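Local coordinates for protein aminotransferase class I and II (Streptococcus suis 89/1591, PDB 3OP7) that probably transfers amino groups between amino acids and oxo acids, using pyridoxal phosphate bound to the enzyme as a Schiff base, at residues 86-100 / 247-260. Sequence-based numbering, arbitrary orientation.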
ATOM      1  N   GLN A  86      -0.629   1.260 -12.100  1.00 22.65           N
ATOM      2  CA  GLN A  86      -1.576   0.752 -11.114  1.00 22.53           C
ATOM      3  C   GLN A  86      -1.040   0.898  -9.708  1.00 20.51           C
ATOM      4  O   GLN A  86       0.164   0.654  -9.453  1.00 22.23           O
ATOM      5  CB  GLN A  86      -1.848  -0.732 -11.375  1.00 20.87           C
ATOM      6  CG  GLN A  86      -3.043  -1.298 -10.636  1.00 21.22           C
ATOM      7  CD  GLN A  86      -3.372  -2.669 -11.158  1.00 20.96           C
ATOM      8  OE1 GLN A  86      -2.677  -3.607 -10.852  1.00 20.45           O
ATOM      9  NE2 GLN A  86      -4.382  -2.778 -11.978  1.00 19.34           N
ATOM     10  N   THR A  87      -1.952   1.206  -8.779  1.00 19.73           N
ATOM     11  CA  THR A  87      -1.615   1.327  -7.384  1.00 20.67           C
ATOM     12  C   THR A  87      -2.669   0.698  -6.479  1.00 20.90           C
ATOM     13  O   THR A  87      -3.789   0.349  -6.956  1.00 19.48           O
ATOM     14  CB  THR A  87      -1.476   2.819  -7.030  1.00 19.82           C
ATOM     15  OG1 THR A  87      -2.733   3.464  -7.298  1.00 19.50           O
ATOM     16  CG2 THR A  87      -0.308   3.483  -7.810  1.00 20.19           C
ATOM     17  N   ASN A  88      -2.327   0.501  -5.203  1.00 20.80           N
ATOM     18  CA  ASN A  88      -3.322   0.069  -4.217  1.00 20.63           C
ATOM     19  C   ASN A  88      -4.228   1.220  -3.812  1.00 20.86           C
ATOM     20  O   ASN A  88      -4.006   1.907  -2.794  1.00 20.07           O
ATOM     21  CB  ASN A  88      -2.703  -0.640  -3.005  1.00 20.77           C
ATOM     22  CG  ASN A  88      -1.787   0.255  -2.174  1.00 22.68           C
ATOM     23  OD1 ASN A  88      -0.962   0.959  -2.742  1.00 24.05           O
ATOM     24  ND2 ASN A  88      -1.916   0.211  -0.819  1.00 25.70           N
ATOM     25  N   GLY A  89      -5.274   1.463  -4.619  1.00 21.08           N
ATOM     26  CA  GLY A  89      -6.125   2.616  -4.400  1.00 20.76           C
ATOM     27  C   GLY A  89      -5.508   3.926  -4.801  1.00 20.42           C
ATOM     28  O   GLY A  89      -4.288   3.989  -5.076  1.00 21.28           O
ATOM     29  N   ALA A  90      -6.321   4.976  -4.812  1.00 20.43           N
ATOM     30  CA  ALA A  90      -5.806   6.345  -4.833  1.00 20.15           C
ATOM     31  C   ALA A  90      -4.865   6.615  -3.637  1.00 20.27           C
ATOM     32  O   ALA A  90      -3.918   7.395  -3.764  1.00 21.48           O
ATOM     33  CB  ALA A  90      -6.938   7.374  -4.922  1.00 20.75           C
ATOM     34  N   THR A  91      -5.084   5.910  -2.510  1.00 19.50           N
ATOM     35  CA  THR A  91      -4.208   6.004  -1.340  1.00 19.84           C
ATOM     36  C   THR A  91      -2.763   5.752  -1.757  1.00 19.60           C
ATOM     37  O   THR A  91      -1.859   6.549  -1.487  1.00 18.84           O
ATOM     38  CB  THR A  91      -4.659   5.062  -0.200  1.00 19.27           C
ATOM     39  OG1 THR A  91      -6.008   5.390   0.229  1.00 20.29           O
ATOM     40  CG2 THR A  91      -3.762   5.226   0.994  1.00 19.70           C
ATOM     41  N   GLY A  92      -2.565   4.597  -2.395  1.00 18.96           N
ATOM     42  CA  GLY A  92      -1.233   4.213  -2.809  1.00 20.89           C
ATOM     43  C   GLY A  92      -0.669   5.106  -3.872  1.00 20.55           C
ATOM     44  O   GLY A  92       0.574   5.329  -3.902  1.00 20.16           O
ATOM     45  N   ALA A  93      -1.542   5.662  -4.729  1.00 19.92           N
ATOM     46  CA  ALA A  93      -1.098   6.538  -5.790  1.00 20.15           C
ATOM     47  C   ALA A  93      -0.590   7.895  -5.233  1.00 20.63           C
ATOM     48  O   ALA A  93       0.513   8.347  -5.569  1.00 19.73           O
ATOM     49  CB  ALA A  93      -2.143   6.780  -6.819  1.00 20.13           C
ATOM     50  N   ASN A  94      -1.378   8.513  -4.353  1.00 19.52           N
ATOM     51  CA  ASN A  94      -0.907   9.754  -3.718  1.00 20.61           C
ATOM     52  C   ASN A  94       0.407   9.547  -2.992  1.00 20.77           C
ATOM     53  O   ASN A  94       1.311  10.393  -3.112  1.00 21.84           O
ATOM     54  CB  ASN A  94      -1.948  10.356  -2.723  1.00 19.88           C
ATOM     55  CG  ASN A  94      -3.147  10.973  -3.377  1.00 22.39           C
ATOM     56  OD1 ASN A  94      -3.076  11.565  -4.470  1.00 22.12           O
ATOM     57  ND2 ASN A  94      -4.261  10.988  -2.632  1.00 22.52           N
ATOM     58  N   LEU A  95       0.510   8.468  -2.211  1.00 20.15           N
ATOM     59  CA  LEU A  95       1.723   8.184  -1.473  1.00 21.24           C
ATOM     60  C   LEU A  95       2.882   7.972  -2.432  1.00 21.66           C
ATOM     61  O   LEU A  95       3.992   8.478  -2.201  1.00 22.58           O
ATOM     62  CB  LEU A  95       1.552   6.937  -0.615  1.00 21.43           C
ATOM     63  CG  LEU A  95       2.817   6.525   0.155  1.00 22.60           C
ATOM     64  CD1 LEU A  95       3.343   7.650   1.040  1.00 24.06           C
ATOM     65  CD2 LEU A  95       2.539   5.253   0.928  1.00 26.17           C
ATOM     66  N   LEU A  96       2.680   7.172  -3.467  1.00 21.43           N
ATOM     67  CA  LEU A  96       3.768   6.904  -4.426  1.00 20.68           C
ATOM     68  C   LEU A  96       4.285   8.212  -5.060  1.00 21.47           C
ATOM     69  O   LEU A  96       5.504   8.415  -5.184  1.00 23.88           O
ATOM     70  CB  LEU A  96       3.292   5.992  -5.512  1.00 21.76           C
ATOM     71  CG  LEU A  96       4.294   5.647  -6.636  1.00 21.34           C
ATOM     72  CD1 LEU A  96       5.567   4.983  -6.061  1.00 22.17           C
ATOM     73  CD2 LEU A  96       3.595   4.771  -7.706  1.00 21.26           C
ATOM     74  N   VAL A  97       3.371   9.081  -5.453  1.00 20.94           N
ATOM     75  CA  VAL A  97       3.760  10.367  -6.086  1.00 21.48           C
ATOM     76  C   VAL A  97       4.613  11.197  -5.108  1.00 23.49           C
ATOM     77  O   VAL A  97       5.749  11.621  -5.421  1.00 23.65           O
ATOM     78  CB  VAL A  97       2.563  11.179  -6.568  1.00 21.58           C
ATOM     79  CG1 VAL A  97       2.985  12.634  -7.060  1.00 21.59           C
ATOM     80  CG2 VAL A  97       1.878  10.417  -7.708  1.00 23.15           C
ATOM     81  N   LEU A  98       4.085  11.399  -3.901  1.00 22.49           N
ATOM     82  CA  LEU A  98       4.731  12.280  -2.938  1.00 23.65           C
ATOM     83  C   LEU A  98       6.030  11.701  -2.429  1.00 25.49           C
ATOM     84  O   LEU A  98       7.060  12.371  -2.342  1.00 25.80           O
ATOM     85  CB  LEU A  98       3.724  12.600  -1.807  1.00 22.83           C
ATOM     86  CG  LEU A  98       2.479  13.364  -2.299  1.00 25.24           C
ATOM     87  CD1 LEU A  98       1.330  13.238  -1.299  1.00 26.23           C
ATOM     88  CD2 LEU A  98       2.831  14.839  -2.544  1.00 27.74           C
ATOM     89  N   TYR A  99       6.005  10.429  -2.112  1.00 24.42           N
ATOM     90  CA  TYR A  99       7.193   9.812  -1.575  1.00 24.83           C
ATOM     91  C   TYR A  99       8.334   9.787  -2.617  1.00 25.60           C
ATOM     92  O   TYR A  99       9.522   9.962  -2.267  1.00 27.68           O
ATOM     93  CB  TYR A  99       6.833   8.431  -1.073  1.00 26.37           C
ATOM     94  CG  TYR A  99       7.719   7.828  -0.031  1.00 25.41           C
ATOM     95  CD1 TYR A  99       8.514   8.599   0.796  1.00 29.34           C
ATOM     96  CD2 TYR A  99       7.789   6.470   0.115  1.00 32.66           C
ATOM     97  CE1 TYR A  99       9.361   8.019   1.744  1.00 31.33           C
ATOM     98  CE2 TYR A  99       8.619   5.890   1.074  1.00 33.61           C
ATOM     99  CZ  TYR A  99       9.388   6.670   1.884  1.00 32.30           C
ATOM    100  OH  TYR A  99      10.233   6.064   2.804  1.00 34.31           O
ATOM    101  N   SER A 100       7.995   9.587  -3.885  1.00 24.39           N
ATOM    102  CA  SER A 100       8.978   9.492  -4.960  1.00 24.82           C
ATOM    103  C   SER A 100       9.580  10.867  -5.254  1.00 24.86           C
ATOM    104  O   SER A 100      10.807  10.985  -5.494  1.00 25.57           O
ATOM    105  CB  SER A 100       8.316   8.946  -6.239  1.00 25.13           C
ATOM    106  OG  SER A 100       7.966   7.585  -6.092  1.00 23.62           O
ATOM    107  N   TYR A 247      10.169   3.204  -7.302  1.00 25.82           N
ATOM    108  CA  TYR A 247       9.865   3.395  -5.873  1.00 25.32           C
ATOM    109  C   TYR A 247       8.683   2.569  -5.360  1.00 24.40           C
ATOM    110  O   TYR A 247       8.408   2.554  -4.154  1.00 23.09           O
ATOM    111  CB  TYR A 247       9.602   4.863  -5.572  1.00 25.30           C
ATOM    112  CG  TYR A 247      10.809   5.711  -5.801  1.00 28.26           C
ATOM    113  CD1 TYR A 247      11.754   5.902  -4.786  1.00 30.73           C
ATOM    114  CD2 TYR A 247      11.044   6.273  -7.042  1.00 31.11           C
ATOM    115  CE1 TYR A 247      12.887   6.650  -5.020  1.00 35.05           C
ATOM    116  CE2 TYR A 247      12.152   7.021  -7.285  1.00 34.84           C
ATOM    117  CZ  TYR A 247      13.079   7.209  -6.276  1.00 37.21           C
ATOM    118  OH  TYR A 247      14.214   7.945  -6.570  1.00 41.08           O
ATOM    119  N   ARG A 248       8.004   1.817  -6.234  1.00 24.46           N
ATOM    120  CA  ARG A 248       6.831   1.072  -5.792  0.70 23.22           C
ATOM    121  C   ARG A 248       7.147  -0.067  -4.792  1.00 21.98           C
ATOM    122  O   ARG A 248       6.266  -0.442  -4.059  1.00 22.25           O
ATOM    123  CB  ARG A 248       6.014   0.579  -7.005  0.70 23.48           C
ATOM    124  CG  ARG A 248       5.457   1.796  -7.779  0.70 23.18           C
ATOM    125  CD  ARG A 248       4.722   1.493  -9.129  0.70 25.02           C
ATOM    126  NE  ARG A 248       3.512   0.695  -8.976  0.70 22.06           N
ATOM    127  CZ  ARG A 248       3.394  -0.592  -9.264  0.70 19.76           C
ATOM    128  NH1 ARG A 248       4.436  -1.292  -9.711  0.70 22.88           N
ATOM    129  NH2 ARG A 248       2.234  -1.209  -9.072  0.70 19.86           N
ATOM    130  N   ASP A 249       8.365  -0.601  -4.728  1.00 23.26           N
ATOM    131  CA  ASP A 249       8.647  -1.605  -3.705  1.00 22.31           C
ATOM    132  C   ASP A 249       8.775  -1.003  -2.304  1.00 23.63           C
ATOM    133  O   ASP A 249       8.807  -1.748  -1.318  1.00 23.79           O
ATOM    134  CB  ASP A 249       9.864  -2.479  -3.985  1.00 23.55           C
ATOM    135  CG  ASP A 249       9.688  -3.386  -5.193  1.00 25.01           C
ATOM    136  OD1 ASP A 249       8.676  -3.242  -5.901  1.00 24.55           O
ATOM    137  OD2 ASP A 249      10.600  -4.217  -5.378  1.00 26.01           O
ATOM    138  N   TYR A 250       8.807   0.311  -2.173  1.00 24.21           N
ATOM    139  CA  TYR A 250       8.804   0.838  -0.809  1.00 24.86           C
ATOM    140  C   TYR A 250       7.432   0.779  -0.216  1.00 25.04           C
ATOM    141  O   TYR A 250       7.289   0.830   1.008  1.00 24.89           O
ATOM    142  CB  TYR A 250       9.255   2.308  -0.809  1.00 25.55           C
ATOM    143  CG  TYR A 250      10.725   2.527  -0.950  1.00 23.98           C
ATOM    144  CD1 TYR A 250      11.618   2.167   0.063  1.00 27.14           C
ATOM    145  CD2 TYR A 250      11.261   3.117  -2.091  1.00 23.71           C
ATOM    146  CE1 TYR A 250      12.920   2.423  -0.042  1.00 27.50           C
ATOM    147  CE2 TYR A 250      12.589   3.373  -2.212  1.00 25.09           C
ATOM    148  CZ  TYR A 250      13.448   3.033  -1.180  1.00 27.62           C
ATOM    149  OH  TYR A 250      14.839   3.202  -1.221  1.00 33.00           O
ATOM    150  N   THR A 251       6.396   0.830  -1.066  1.00 23.06           N
ATOM    151  CA  THR A 251       5.035   1.003  -0.598  1.00 22.61           C
ATOM    152  C   THR A 251       4.052  -0.119  -0.895  1.00 22.60           C
ATOM    153  O   THR A 251       3.121  -0.339  -0.115  1.00 24.57           O
ATOM    154  CB  THR A 251       4.481   2.317  -1.189  1.00 22.27           C
ATOM    155  OG1 THR A 251       4.391   2.178  -2.610  1.00 22.87           O
ATOM    156  CG2 THR A 251       5.444   3.512  -0.802  1.00 23.25           C
HETATM  157  N   MSE A 252       4.188  -0.809  -2.041  1.00 21.22           N
HETATM  158  CA  MSE A 252       3.185  -1.755  -2.452  1.00 21.31           C
HETATM  159  C   MSE A 252       3.720  -3.014  -3.174  1.00 21.12           C
HETATM  160  O   MSE A 252       3.115  -4.060  -3.043  1.00 20.57           O
HETATM  161  CB  MSE A 252       2.132  -1.061  -3.296  1.00 21.97           C
HETATM  162  CG  MSE A 252       2.670  -0.501  -4.535  1.00 23.64           C
HETATM  163 SE   MSE A 252       1.493   0.381  -5.730  0.75 26.23          SE
HETATM  164  CE  MSE A 252       1.652   2.043  -4.707  1.00 29.75           C
ATOM    165  N   ILE A 253       4.834  -2.866  -3.900  1.00 20.41           N
ATOM    166  CA  ILE A 253       5.288  -3.773  -5.019  1.00 20.80           C
ATOM    167  C   ILE A 253       4.307  -3.752  -6.209  1.00 21.80           C
ATOM    168  O   ILE A 253       4.685  -3.390  -7.345  1.00 21.99           O
ATOM    169  CB  ILE A 253       5.607  -5.222  -4.591  1.00 20.29           C
ATOM    170  CG1 ILE A 253       6.646  -5.230  -3.468  1.00 23.14           C
ATOM    171  CG2 ILE A 253       6.104  -6.034  -5.846  1.00 20.57           C
ATOM    172  CD1 ILE A 253       7.027  -6.601  -2.964  1.00 23.51           C
ATOM    173  N   CYS A 254       3.085  -4.177  -5.934  1.00 21.82           N
ATOM    174  CA  CYS A 254       2.019  -4.220  -6.901  1.00 22.62           C
ATOM    175  C   CYS A 254       0.682  -4.365  -6.165  1.00 21.19           C
ATOM    176  O   CYS A 254       0.605  -4.635  -4.954  1.00 20.21           O
ATOM    177  CB  CYS A 254       2.239  -5.424  -7.853  1.00 22.02           C
ATOM    178  SG  CYS A 254       2.412  -6.913  -7.015  1.00 24.84           S
ATOM    179  N   ALA A 255      -0.375  -4.226  -6.933  1.00 20.42           N
ATOM    180  CA  ALA A 255      -1.692  -4.491  -6.444  1.00 20.15           C
ATOM    181  C   ALA A 255      -2.050  -5.922  -6.732  1.00 20.79           C
ATOM    182  O   ALA A 255      -1.230  -6.675  -7.329  1.00 23.53           O
ATOM    183  CB  ALA A 255      -2.668  -3.558  -7.163  1.00 17.78           C
ATOM    184  N   GLY A 256      -3.232  -6.373  -6.303  1.00 21.39           N
ATOM    185  CA  GLY A 256      -3.500  -7.827  -6.346  1.00 20.77           C
ATOM    186  C   GLY A 256      -3.890  -8.381  -7.716  1.00 21.76           C
ATOM    187  O   GLY A 256      -4.394  -7.660  -8.556  1.00 21.95           O
ATOM    188  N   VAL A 257      -3.643  -9.677  -7.916  1.00 20.37           N
ATOM    189  CA  VAL A 257      -4.027 -10.383  -9.145  1.00 21.27           C
ATOM    190  C   VAL A 257      -5.559 -10.341  -9.413  1.00 20.76           C
ATOM    191  O   VAL A 257      -5.976  -9.967 -10.489  1.00 22.47           O
ATOM    192  CB  VAL A 257      -3.522 -11.843  -9.116  1.00 22.03           C
ATOM    193  CG1 VAL A 257      -4.039 -12.710 -10.269  1.00 24.42           C
ATOM    194  CG2 VAL A 257      -1.996 -11.814  -9.181  1.00 23.93           C
ATOM    195  N   PHE A 258      -6.349 -10.738  -8.422  1.00 21.06           N
ATOM    196  CA  PHE A 258      -7.813 -10.730  -8.555  1.00 21.22           C
ATOM    197  C   PHE A 258      -8.252  -9.305  -8.658  1.00 20.60           C
ATOM    198  O   PHE A 258      -9.142  -8.980  -9.436  1.00 20.63           O
ATOM    199  CB  PHE A 258      -8.463 -11.390  -7.341  1.00 22.19           C
ATOM    200  CG  PHE A 258      -9.915 -11.141  -7.180  1.00 21.50           C
ATOM    201  CD1 PHE A 258     -10.352 -10.017  -6.498  1.00 22.61           C
ATOM    202  CD2 PHE A 258     -10.874 -12.021  -7.693  1.00 21.19           C
ATOM    203  CE1 PHE A 258     -11.699  -9.791  -6.298  1.00 22.83           C
ATOM    204  CE2 PHE A 258     -12.249 -11.769  -7.491  1.00 23.56           C
ATOM    205  CZ  PHE A 258     -12.629 -10.668  -6.786  1.00 23.90           C
ATOM    206  N   ASP A 259      -7.605  -8.444  -7.893  1.00 19.62           N
ATOM    207  CA  ASP A 259      -8.009  -7.027  -7.860  1.00 19.66           C
ATOM    208  C   ASP A 259      -7.900  -6.365  -9.265  1.00 19.52           C
ATOM    209  O   ASP A 259      -8.796  -5.667  -9.759  1.00 20.47           O
ATOM    210  CB  ASP A 259      -7.209  -6.285  -6.797  1.00 19.42           C
ATOM    211  CG  ASP A 259      -7.377  -6.874  -5.401  1.00 20.36           C
ATOM    212  OD1 ASP A 259      -8.471  -7.393  -5.095  1.00 21.45           O
ATOM    213  OD2 ASP A 259      -6.371  -6.794  -4.615  1.00 22.29           O
ATOM    214  N   ASP A 260      -6.770  -6.589  -9.931  1.00 19.84           N
ATOM    215  CA  ASP A 260      -6.573  -6.154 -11.295  1.00 21.25           C
ATOM    216  C   ASP A 260      -7.578  -6.797 -12.280  1.00 21.81           C
ATOM    217  O   ASP A 260      -8.036  -6.150 -13.211  1.00 22.46           O
ATOM    218  CB  ASP A 260      -5.122  -6.386 -11.734  1.00 22.24           C
ATOM    219  CG  ASP A 260      -4.941  -6.231 -13.241  1.00 21.85           C
ATOM    220  OD1 ASP A 260      -4.680  -5.120 -13.721  1.00 21.86           O
ATOM    221  OD2 ASP A 260      -5.044  -7.272 -13.916  1.00 24.63           O
TER
HETATM  222  O   HOH W   1      -0.117  -3.490  -9.681  1.00 23.97           O
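Met-252, a selenomethionine here, packs its unbranched chain against the turn between strand 84-87 and helix 89-101. A bend at chi3 (84°) carries its CE to 3.4 Å from Asn-88 OD1 and 3.6 Å from Gly-92 O, while SE lies 3.6 Å from Thr-87 CA. Gly-92, with no side chain, leaves room for Asn-88 OD1 and lets the methyl reach the helix backbone. Further along the helix, both methyls of Leu-96 meet the aliphatic part of Arg-248, Leu-96 CD2 lying 3.5 Å from Arg-248 CG. In the conformer described, Arg-248 NH2 donates to Gln-86 O (2.8 Å) at a bent 135°. The extended Gln-86 side chain gives NE2 to the anti lone pair of Asp-260 OD1 (2.9 Å), which Ser-65 OG also binds. A water that accepts from Ala-255 N lies 2.8 Å from Gln-86 OE1 and probably helps to position the amide. Thr-251 CG2 fits between Leu-95 CD2 and the edge of the Tyr-99 ring. Ser-124, Gly-1 and Pro-5 of the second subunit bond the hydroxyls of Tyr-99, Tyr-247 and Tyr-250 respectively. Helix 89-101 holds the cofactor phosphate through Ala-90 N and Thr-91 OG1, as in fold-type I aminotransferases, and packs on strands 214-219 and 232-235 and helix 117-124.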